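Local coordinates for immune protein (PDB 6D7Y) that binds the toxic C-terminal tip of the contact-dependent growth inhibition protein CdiA and probably neutralises it, protecting the cell that produces the immune protein, at residues Glu6-Glu10 and Phe115-Met119; Ser37-Phe41 and Ser55-Phe59; Val74-Leu80 and Val111-Phe115. One frame throughout, in Å; residues are numbered along the deposited sequence.

Contact 1: residues Glu6-Glu10 and Phe115-Met119; sequences EVIFE and FQKYM
Met119, modelled as selenomethionine, lays its terminal methyl squarely on the Phe9 ring: CE is 3.5 Å from the centroid of that ring and only 3° off its normal, so all six ring carbons lie almost equally far from it. The selenium follows behind. Met119 SE is 5.0 Å from the Phe9 centroid, above the same face, and the pair counts as a Met-aromatic contact in which the methyl does the touching. The side chain leaves helix 105-126 extended and then bends at its last torsion (chi3 108°), which carries CE in between Val7 and Phe9 on strand 3-10. There the same methyl also meets the backbone, with Met119 CE 3.4 Å from Ile8 O, and it lies 4.0 Å from Val7 CB.

One turn earlier on the helix, Phe115 takes the other end of the contact. Val7 points at the helix and crosses this ring at about a right angle: CG2 stands over the face, 3.9 Å from the Phe115 centroid and displaced toward the CD1-CE1 side, while CG1 rests by the root of the ring, 3.8 Å from Phe115 CG. Tyr118 is more marginal, its CE2 reaching the edge of the Phe9 ring 4.4 Å from CZ; its hydroxyl is taken by Glu23. Phe128 adds an edge-to-face partner for Phe9.

No hydrogen bond passes between strand and helix. The peptide groups of Val7, Ile8 and Phe9 are bonded to Leu98, Tyr132 and Val96 of the flanking strands, leaving methyl-to-ring contacts and apolar packing to join the helix to the sheet. The chemistry is therefore that of a buried hydrophobic core, with dispersion and CH-pi attraction in place of directional polar bonds.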
loop_
_atom_site.group_PDB
_atom_site.type_symbol
_atom_site.label_atom_id
_atom_site.label_comp_id
_atom_site.label_asym_id
_atom_site.label_seq_id
_atom_site.Cartn_x
_atom_site.Cartn_y
_atom_site.Cartn_z
ATOM N N GLU B 6 8.859 -1.505 1.145
ATOM C CA GLU B 6 7.540 -0.994 0.926
ATOM C C GLU B 6 7.249 -0.734 -0.548
ATOM O O GLU B 6 8.158 -0.566 -1.348
ATOM C CB GLU B 6 7.240 0.271 1.763
ATOM C CG GLU B 6 7.817 1.547 1.251
ATOM C CD GLU B 6 7.529 2.786 2.120
ATOM O OE1 GLU B 6 6.532 2.855 2.887
ATOM O OE2 GLU B 6 8.333 3.727 2.008
ATOM N N VAL B 7 5.970 -0.799 -0.877
ATOM C CA VAL B 7 5.484 -0.460 -2.214
ATOM C C VAL B 7 4.444 0.625 -1.990
ATOM O O VAL B 7 3.710 0.614 -0.995
ATOM C CB VAL B 7 4.932 -1.641 -3.039
ATOM C CG1 VAL B 7 6.015 -2.676 -3.282
ATOM C CG2 VAL B 7 3.708 -2.263 -2.388
ATOM N N ILE B 8 4.374 1.563 -2.937
ATOM C CA ILE B 8 3.491 2.696 -2.824
ATOM C C ILE B 8 2.681 2.963 -4.089
ATOM O O ILE B 8 3.236 2.911 -5.204
ATOM C CB ILE B 8 4.326 4.008 -2.642
ATOM C CG1 ILE B 8 5.284 3.950 -1.437
ATOM C CG2 ILE B 8 3.420 5.228 -2.512
ATOM C CD1 ILE B 8 4.640 3.931 -0.110
ATOM N N PHE B 9 1.380 3.219 -3.899
ATOM C CA PHE B 9 0.489 3.680 -4.985
ATOM C C PHE B 9 0.449 5.188 -4.687
ATOM O O PHE B 9 -0.169 5.614 -3.706
ATOM C CB PHE B 9 -0.918 3.119 -4.879
ATOM C CG PHE B 9 -1.030 1.619 -5.002
ATOM C CD1 PHE B 9 -0.977 0.812 -3.873
ATOM C CD2 PHE B 9 -1.274 1.018 -6.237
ATOM C CE1 PHE B 9 -1.131 -0.564 -3.976
ATOM C CE2 PHE B 9 -1.424 -0.360 -6.348
ATOM C CZ PHE B 9 -1.358 -1.152 -5.207
ATOM N N GLU B 10 1.122 5.998 -5.508
ATOM C CA GLU B 10 1.209 7.439 -5.266
ATOM C C GLU B 10 0.183 8.218 -6.073
ATOM O O GLU B 10 0.045 7.983 -7.262
ATOM C CB GLU B 10 2.580 7.947 -5.647
ATOM C CG GLU B 10 2.819 9.400 -5.275
ATOM C CD GLU B 10 4.151 9.909 -5.767
ATOM O OE1 GLU B 10 4.469 9.664 -6.932
ATOM O OE2 GLU B 10 4.870 10.575 -4.991
ATOM N N PHE B 115 5.139 -7.582 -7.167
ATOM C CA PHE B 115 4.353 -6.367 -6.922
ATOM C C PHE B 115 4.301 -5.492 -8.160
ATOM O O PHE B 115 3.246 -4.932 -8.483
ATOM C CB PHE B 115 4.895 -5.535 -5.755
ATOM C CG PHE B 115 4.279 -5.862 -4.431
ATOM C CD1 PHE B 115 2.976 -5.463 -4.160
ATOM C CD2 PHE B 115 5.002 -6.494 -3.442
ATOM C CE1 PHE B 115 2.384 -5.727 -2.937
ATOM C CE2 PHE B 115 4.423 -6.750 -2.207
ATOM C CZ PHE B 115 3.110 -6.365 -1.954
ATOM N N GLN B 116 5.445 -5.352 -8.841
ATOM C CA GLN B 116 5.495 -4.533 -10.070
ATOM C C GLN B 116 4.450 -5.016 -11.089
ATOM O O GLN B 116 3.730 -4.211 -11.699
ATOM C CB GLN B 116 6.901 -4.536 -10.713
ATOM C CG GLN B 116 7.007 -3.561 -11.901
ATOM C CD GLN B 116 8.343 -3.592 -12.634
ATOM O OE1 GLN B 116 8.969 -4.644 -12.761
ATOM N NE2 GLN B 116 8.771 -2.424 -13.161
ATOM N N LYS B 117 4.390 -6.329 -11.288
ATOM C CA LYS B 117 3.424 -6.921 -12.222
ATOM C C LYS B 117 1.982 -6.665 -11.792
ATOM O O LYS B 117 1.140 -6.252 -12.605
ATOM C CB LYS B 117 3.633 -8.431 -12.329
ATOM C CG LYS B 117 4.956 -8.865 -12.927
ATOM C CD LYS B 117 5.075 -10.383 -12.850
ATOM C CE LYS B 117 6.405 -10.883 -13.387
ATOM N NZ LYS B 117 6.562 -10.533 -14.823
ATOM N N TYR B 118 1.704 -6.952 -10.523
ATOM C CA TYR B 118 0.390 -6.744 -9.928
ATOM C C TYR B 118 -0.106 -5.305 -10.051
ATOM O O TYR B 118 -1.229 -5.065 -10.507
ATOM C CB TYR B 118 0.383 -7.165 -8.447
ATOM C CG TYR B 118 -0.884 -6.740 -7.744
ATOM C CD1 TYR B 118 -2.105 -7.312 -8.081
ATOM C CD2 TYR B 118 -0.867 -5.757 -6.763
ATOM C CE1 TYR B 118 -3.279 -6.916 -7.468
ATOM C CE2 TYR B 118 -2.037 -5.356 -6.137
ATOM C CZ TYR B 118 -3.239 -5.942 -6.494
ATOM O OH TYR B 118 -4.416 -5.556 -5.894
HETATM N N MSE B 119 0.743 -4.354 -9.676
HETATM C CA MSE B 119 0.391 -2.921 -9.699
HETATM C C MSE B 119 0.206 -2.425 -11.098
HETATM O O MSE B 119 -0.746 -1.695 -11.383
HETATM C CB MSE B 119 1.476 -2.108 -8.970
HETATM C CG MSE B 119 1.471 -2.438 -7.483
HETATM SE SE MSE B 119 3.112 -1.787 -6.602
HETATM C CE MSE B 119 2.230 -0.318 -5.644
#

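Contact 2: residues Ser37-Phe41 and Ser55-Phe59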
loop_
_atom_site.group_PDB
_atom_site.type_symbol
_atom_site.label_atom_id
_atom_site.label_comp_id
_atom_site.label_asym_id
_atom_site.label_seq_id
_atom_site.Cartn_x
_atom_site.Cartn_y
_atom_site.Cartn_z
ATOM N N SER B 37 -4.600 9.032 12.738
ATOM C CA SER B 37 -3.956 10.252 13.284
ATOM C C SER B 37 -4.932 11.218 13.995
ATOM O O SER B 37 -4.500 12.131 14.689
ATOM C CB SER B 37 -3.111 10.976 12.230
ATOM O OG SER B 37 -3.857 11.299 11.082
ATOM N N GLU B 38 -6.223 11.058 13.740
ATOM C CA GLU B 38 -7.292 11.783 14.463
ATOM C C GLU B 38 -8.443 10.796 14.504
ATOM O O GLU B 38 -8.660 10.084 13.524
ATOM C CB GLU B 38 -7.770 13.107 13.833
ATOM C CG GLU B 38 -6.956 14.366 14.145
ATOM C CD GLU B 38 -5.853 14.665 13.162
ATOM O OE1 GLU B 38 -4.873 15.334 13.553
ATOM O OE2 GLU B 38 -5.969 14.253 11.995
ATOM N N ASP B 39 -9.162 10.717 15.623
ATOM C CA ASP B 39 -10.292 9.784 15.713
ATOM C C ASP B 39 -11.439 10.321 14.840
ATOM O O ASP B 39 -12.337 11.025 15.315
ATOM C CB ASP B 39 -10.735 9.556 17.164
ATOM C CG ASP B 39 -11.766 8.436 17.293
ATOM O OD1 ASP B 39 -11.924 7.647 16.335
ATOM O OD2 ASP B 39 -12.411 8.335 18.360
ATOM N N PHE B 40 -11.370 9.976 13.555
ATOM C CA PHE B 40 -12.337 10.420 12.552
ATOM C C PHE B 40 -13.415 9.379 12.272
ATOM O O PHE B 40 -14.465 9.722 11.722
ATOM C CB PHE B 40 -11.621 10.785 11.230
ATOM C CG PHE B 40 -11.181 9.590 10.409
ATOM C CD1 PHE B 40 -9.986 8.920 10.682
ATOM C CD2 PHE B 40 -11.954 9.148 9.338
ATOM C CE1 PHE B 40 -9.586 7.825 9.923
ATOM C CE2 PHE B 40 -11.557 8.054 8.575
ATOM C CZ PHE B 40 -10.369 7.392 8.868
ATOM N N PHE B 41 -13.165 8.118 12.637
ATOM C CA PHE B 41 -14.141 7.067 12.365
ATOM C C PHE B 41 -14.049 5.966 13.428
ATOM O O PHE B 41 -13.925 4.779 13.113
ATOM C CB PHE B 41 -13.892 6.530 10.947
ATOM C CG PHE B 41 -15.107 5.958 10.282
ATOM C CD1 PHE B 41 -16.097 6.810 9.801
ATOM C CD2 PHE B 41 -15.241 4.592 10.069
ATOM C CE1 PHE B 41 -17.222 6.311 9.166
ATOM C CE2 PHE B 41 -16.363 4.088 9.424
ATOM C CZ PHE B 41 -17.356 4.950 8.975
ATOM N N SER B 55 -15.566 9.838 4.888
ATOM C CA SER B 55 -15.209 10.651 6.057
ATOM C C SER B 55 -13.738 10.996 6.019
ATOM O O SER B 55 -13.355 12.111 6.332
ATOM C CB SER B 55 -15.508 9.905 7.355
ATOM O OG SER B 55 -16.888 9.671 7.466
ATOM N N PHE B 56 -12.919 10.020 5.650
ATOM C CA PHE B 56 -11.470 10.223 5.534
ATOM C C PHE B 56 -11.181 11.347 4.532
ATOM O O PHE B 56 -10.424 12.269 4.832
ATOM C CB PHE B 56 -10.793 8.906 5.125
ATOM C CG PHE B 56 -9.340 9.041 4.758
ATOM C CD1 PHE B 56 -8.360 9.105 5.741
ATOM C CD2 PHE B 56 -8.952 9.076 3.427
ATOM C CE1 PHE B 56 -7.015 9.222 5.404
ATOM C CE2 PHE B 56 -7.612 9.194 3.080
ATOM C CZ PHE B 56 -6.642 9.271 4.070
ATOM N N LEU B 57 -11.831 11.285 3.372
ATOM C CA LEU B 57 -11.640 12.282 2.316
ATOM C C LEU B 57 -12.220 13.651 2.636
ATOM O O LEU B 57 -11.709 14.659 2.162
ATOM C CB LEU B 57 -12.210 11.779 0.999
ATOM C CG LEU B 57 -11.511 10.539 0.454
ATOM C CD1 LEU B 57 -12.275 9.992 -0.734
ATOM C CD2 LEU B 57 -10.045 10.810 0.106
ATOM N N GLY B 58 -13.281 13.688 3.432
ATOM C CA GLY B 58 -13.911 14.955 3.799
ATOM C C GLY B 58 -13.258 15.645 4.981
ATOM O O GLY B 58 -13.626 16.769 5.312
ATOM N N PHE B 59 -12.282 14.990 5.614
ATOM C CA PHE B 59 -11.626 15.569 6.788
ATOM C C PHE B 59 -10.858 16.845 6.453
ATOM O O PHE B 59 -10.057 16.872 5.521
ATOM C CB PHE B 59 -10.689 14.550 7.449
ATOM C CG PHE B 59 -10.155 14.995 8.786
ATOM C CD1 PHE B 59 -10.926 14.841 9.943
ATOM C CD2 PHE B 59 -8.888 15.549 8.901
ATOM C CE1 PHE B 59 -10.441 15.243 11.181
ATOM C CE2 PHE B 59 -8.397 15.951 10.136
ATOM C CZ PHE B 59 -9.175 15.800 11.277
#
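The loop Ser37-Phe41 turns sharply through an inverse gamma turn centred on Asp39, closed by a weak bond from Phe40 N to Glu38 O, and passes the last turn of helix 50-58 with the CA atoms of Phe40 and Phe56 7.1 Å apart. Phe40 does most of the work. Its CG stands between the backbone N and the carbonyl carbon (chi1 76°), a position that sends the ring to the helix with its CD2-CE2 side leading: Phe40 CE2 is 3.6 Å from Phe56 CB. The two rings themselves meet obliquely, with planes at 56° and centroids of Phe40 and Phe56 6.0 Å apart. Ser55 CB lies at the edge of the Phe40 ring, 4.1 Å from CD2, and Phe41 CB rests over one face of it.

Before Asp39, Glu38 crosses Phe59 at about a right angle. A bend at its second torsion (chi2 91°) brings the carboxylate to the ring, and its plane lies nearly parallel to that of Phe59, with Glu38 OE2 3.5 Å from Phe59 CE2, while CB and CG run against CZ. Phe59 also brushes the base of Phe40, whose CB is 4.3 Å from Phe59 CD1. The Phe41 ring, poorly ordered, comes up to Ser55 OG at 3.8 Å from CD1; that hydroxyl is bonded to Leu51 O, one turn back in its own helix.

Farther in, Phe56 meets Phe65 edge-to-face, and Lys89 NZ hydrogen-bonds the carbonyl oxygens of Leu57 and Phe59. What results is a small aromatic cluster near the surface, belonging to a strand-loop-helix connection: the chain leaves the outermost strand 30-36 and its loop folds back onto the end of the helix that follows.

Contact 3: residues Val74-Leu80 and Val111-Phe115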
loop_
_atom_site.group_PDB
_atom_site.type_symbol
_atom_site.label_atom_id
_atom_site.label_comp_id
_atom_site.label_asym_id
_atom_site.label_seq_id
_atom_site.Cartn_x
_atom_site.Cartn_y
_atom_site.Cartn_z
ATOM N N VAL B 74 0.491 -11.761 -2.987
ATOM C CA VAL B 74 0.873 -10.755 -3.971
ATOM C C VAL B 74 0.530 -11.225 -5.387
ATOM O O VAL B 74 -0.346 -10.651 -6.053
ATOM C CB VAL B 74 2.377 -10.420 -3.855
ATOM C CG1 VAL B 74 2.737 -9.230 -4.731
ATOM C CG2 VAL B 74 2.733 -10.118 -2.403
ATOM N N LYS B 75 1.195 -12.290 -5.821
ATOM C CA LYS B 75 1.009 -12.813 -7.164
ATOM C C LYS B 75 1.533 -14.237 -7.189
ATOM O O LYS B 75 2.386 -14.594 -6.376
ATOM C CB LYS B 75 1.848 -11.970 -8.125
ATOM C CG LYS B 75 1.601 -12.127 -9.621
ATOM C CD LYS B 75 0.411 -11.331 -10.122
ATOM C CE LYS B 75 0.427 -11.291 -11.645
ATOM N NZ LYS B 75 -0.590 -10.358 -12.200
ATOM N N ASP B 76 1.009 -15.038 -8.116
ATOM C CA ASP B 76 1.428 -16.434 -8.331
ATOM C C ASP B 76 1.659 -17.289 -7.067
ATOM O O ASP B 76 2.574 -18.117 -7.024
ATOM C CB ASP B 76 2.683 -16.454 -9.228
ATOM C CG ASP B 76 2.433 -15.858 -10.618
ATOM O OD1 ASP B 76 1.273 -15.857 -11.092
ATOM O OD2 ASP B 76 3.416 -15.417 -11.252
ATOM N N GLY B 77 0.828 -17.082 -6.048
ATOM C CA GLY B 77 0.922 -17.855 -4.812
ATOM C C GLY B 77 1.827 -17.352 -3.696
ATOM O O GLY B 77 1.667 -17.801 -2.561
ATOM N N LEU B 78 2.773 -16.445 -3.969
ATOM C CA LEU B 78 3.638 -15.972 -2.869
ATOM C C LEU B 78 2.791 -15.087 -1.941
ATOM O O LEU B 78 2.010 -14.243 -2.410
ATOM C CB LEU B 78 4.942 -15.313 -3.352
ATOM C CG LEU B 78 5.075 -14.015 -4.141
ATOM C CD1 LEU B 78 4.688 -12.802 -3.307
ATOM C CD2 LEU B 78 6.530 -13.868 -4.580
ATOM N N LYS B 79 2.946 -15.307 -0.634
ATOM C CA LYS B 79 2.132 -14.643 0.376
ATOM C C LYS B 79 2.992 -14.105 1.530
ATOM O O LYS B 79 3.847 -14.811 2.065
ATOM C CB LYS B 79 1.128 -15.685 0.885
ATOM C CG LYS B 79 -0.140 -15.169 1.543
ATOM C CD LYS B 79 -1.079 -16.343 1.803
ATOM C CE LYS B 79 -2.484 -15.912 2.194
ATOM N NZ LYS B 79 -3.412 -17.073 2.351
ATOM N N LEU B 80 2.757 -12.850 1.903
ATOM C CA LEU B 80 3.504 -12.199 2.984
ATOM C C LEU B 80 2.740 -12.423 4.296
ATOM O O LEU B 80 1.528 -12.174 4.342
ATOM C CB LEU B 80 3.609 -10.705 2.700
ATOM C CG LEU B 80 4.114 -10.361 1.294
ATOM C CD1 LEU B 80 4.122 -8.854 1.076
ATOM C CD2 LEU B 80 5.497 -10.950 1.046
ATOM N N VAL B 111 9.776 -10.658 -4.532
ATOM C CA VAL B 111 8.481 -10.099 -4.113
ATOM C C VAL B 111 8.228 -8.774 -4.833
ATOM O O VAL B 111 7.112 -8.494 -5.302
ATOM C CB VAL B 111 8.454 -9.888 -2.579
ATOM C CG1 VAL B 111 7.212 -9.121 -2.137
ATOM C CG2 VAL B 111 8.535 -11.231 -1.874
HETATM N N MSE B 112 9.276 -7.968 -4.956
HETATM C CA MSE B 112 9.156 -6.685 -5.639
HETATM C C MSE B 112 8.720 -6.828 -7.080
HETATM O O MSE B 112 7.872 -6.059 -7.554
HETATM C CB MSE B 112 10.484 -5.932 -5.552
HETATM C CG MSE B 112 10.738 -5.476 -4.126
HETATM SE SE MSE B 112 9.590 -3.914 -3.780
HETATM C CE MSE B 112 10.018 -3.634 -1.908
ATOM N N LEU B 113 9.314 -7.776 -7.806
ATOM C CA LEU B 113 8.945 -7.997 -9.205
ATOM C C LEU B 113 7.501 -8.468 -9.332
ATOM O O LEU B 113 6.811 -8.106 -10.290
ATOM C CB LEU B 113 9.922 -8.922 -9.933
ATOM C CG LEU B 113 11.308 -8.347 -10.259
ATOM C CD1 LEU B 113 12.142 -9.392 -10.974
ATOM C CD2 LEU B 113 11.215 -7.100 -11.133
ATOM N N GLU B 114 7.030 -9.243 -8.363
ATOM C CA GLU B 114 5.635 -9.671 -8.361
ATOM C C GLU B 114 4.734 -8.469 -8.087
ATOM O O GLU B 114 3.688 -8.335 -8.719
ATOM C CB GLU B 114 5.393 -10.812 -7.369
ATOM C CG GLU B 114 6.074 -12.120 -7.752
ATOM C CD GLU B 114 5.559 -12.769 -9.041
ATOM O OE1 GLU B 114 6.072 -13.857 -9.383
ATOM O OE2 GLU B 114 4.656 -12.230 -9.730
ATOM N N PHE B 115 5.139 -7.582 -7.167
ATOM C CA PHE B 115 4.353 -6.367 -6.922
ATOM C C PHE B 115 4.301 -5.492 -8.160
ATOM O O PHE B 115 3.246 -4.932 -8.483
ATOM C CB PHE B 115 4.895 -5.535 -5.755
ATOM C CG PHE B 115 4.279 -5.862 -4.431
ATOM C CD1 PHE B 115 2.976 -5.463 -4.160
ATOM C CD2 PHE B 115 5.002 -6.494 -3.442
ATOM C CE1 PHE B 115 2.384 -5.727 -2.937
ATOM C CE2 PHE B 115 4.423 -6.750 -2.207
ATOM C CZ PHE B 115 3.110 -6.365 -1.954
#
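A beta hairpin, formed by strands 63-75 and 78-90 and closed by a type I' turn from Lys75 to Leu78, leans its tip against helix 105-126. Val74 puts a methyl on the centre of the Phe115 ring: CG1 is 3.6 Å from the centroid and 6° off the normal, a CH-pi contact on the face opposite the one that takes Val7. Leu80 arrives at the edge of the same ring, with CD1 3.9 Å from Phe115 CE2, and its other methyl meets Val111 tip to tip, Leu80 CD2 to Val111 CG1 at 4.1 Å.

Strand 78-80 crosses the helix at 103°, and Asp76 in the turn reaches over to Glu114. The hairpin is part of the antiparallel sheet of the fold, against which the long helix 105-126 packs; Phe100 and Met102 of strand 93-102 continue the apolar floor under Val111.

Glu114 folds back at its second torsion, so that its aliphatic part lies against Leu78, with Glu114 CG 3.7 Å from Leu78 CD2, while its carboxylate turns to the hairpin. Glu114 OE2 is packed against the hydrocarbon of Lys75, 3.1 Å from CG, and is buried without a hydrogen-bond partner, which might raise the proton affinity of this acid. The ammonium does not serve it: a bend in the Lys75 chain (chi2 81°) leads NZ away, to 6.1 Å from Glu114 OE2. The Asp76 carboxylate stands nearly perpendicular to that of Glu114, with Asp76 OD2 3.6 Å from Glu114 OE1, but Asp76 is poorly ordered, so this approach of like charges is approximate and could at most add to the effect. Lys27 NZ bonds the carbonyl of Val74.

How the contacts relate
Contacts 1 and 3 are neighbours on one helix, 105-126, with centres 10 Å apart, and they share Phe115. Met112 tightens the join: its CE comes within 3.6 Å of Glu6 O and its SE within 3.8 Å of Val7 CG1. Tyr118 CD1 of contact 1 also lies 4.3 Å from Val74 O of contact 3, and Lys27 touches both residues. Contact 2 stands apart, at the surface, its centre 25 Å from that of contact 1 and 31 Å from that of contact 3, on the opposite side of the chain's centre from the latter. Strand 63-75 nevertheless ties it in, carrying Leu63 by the loop 37-41 and Val74 at its other end.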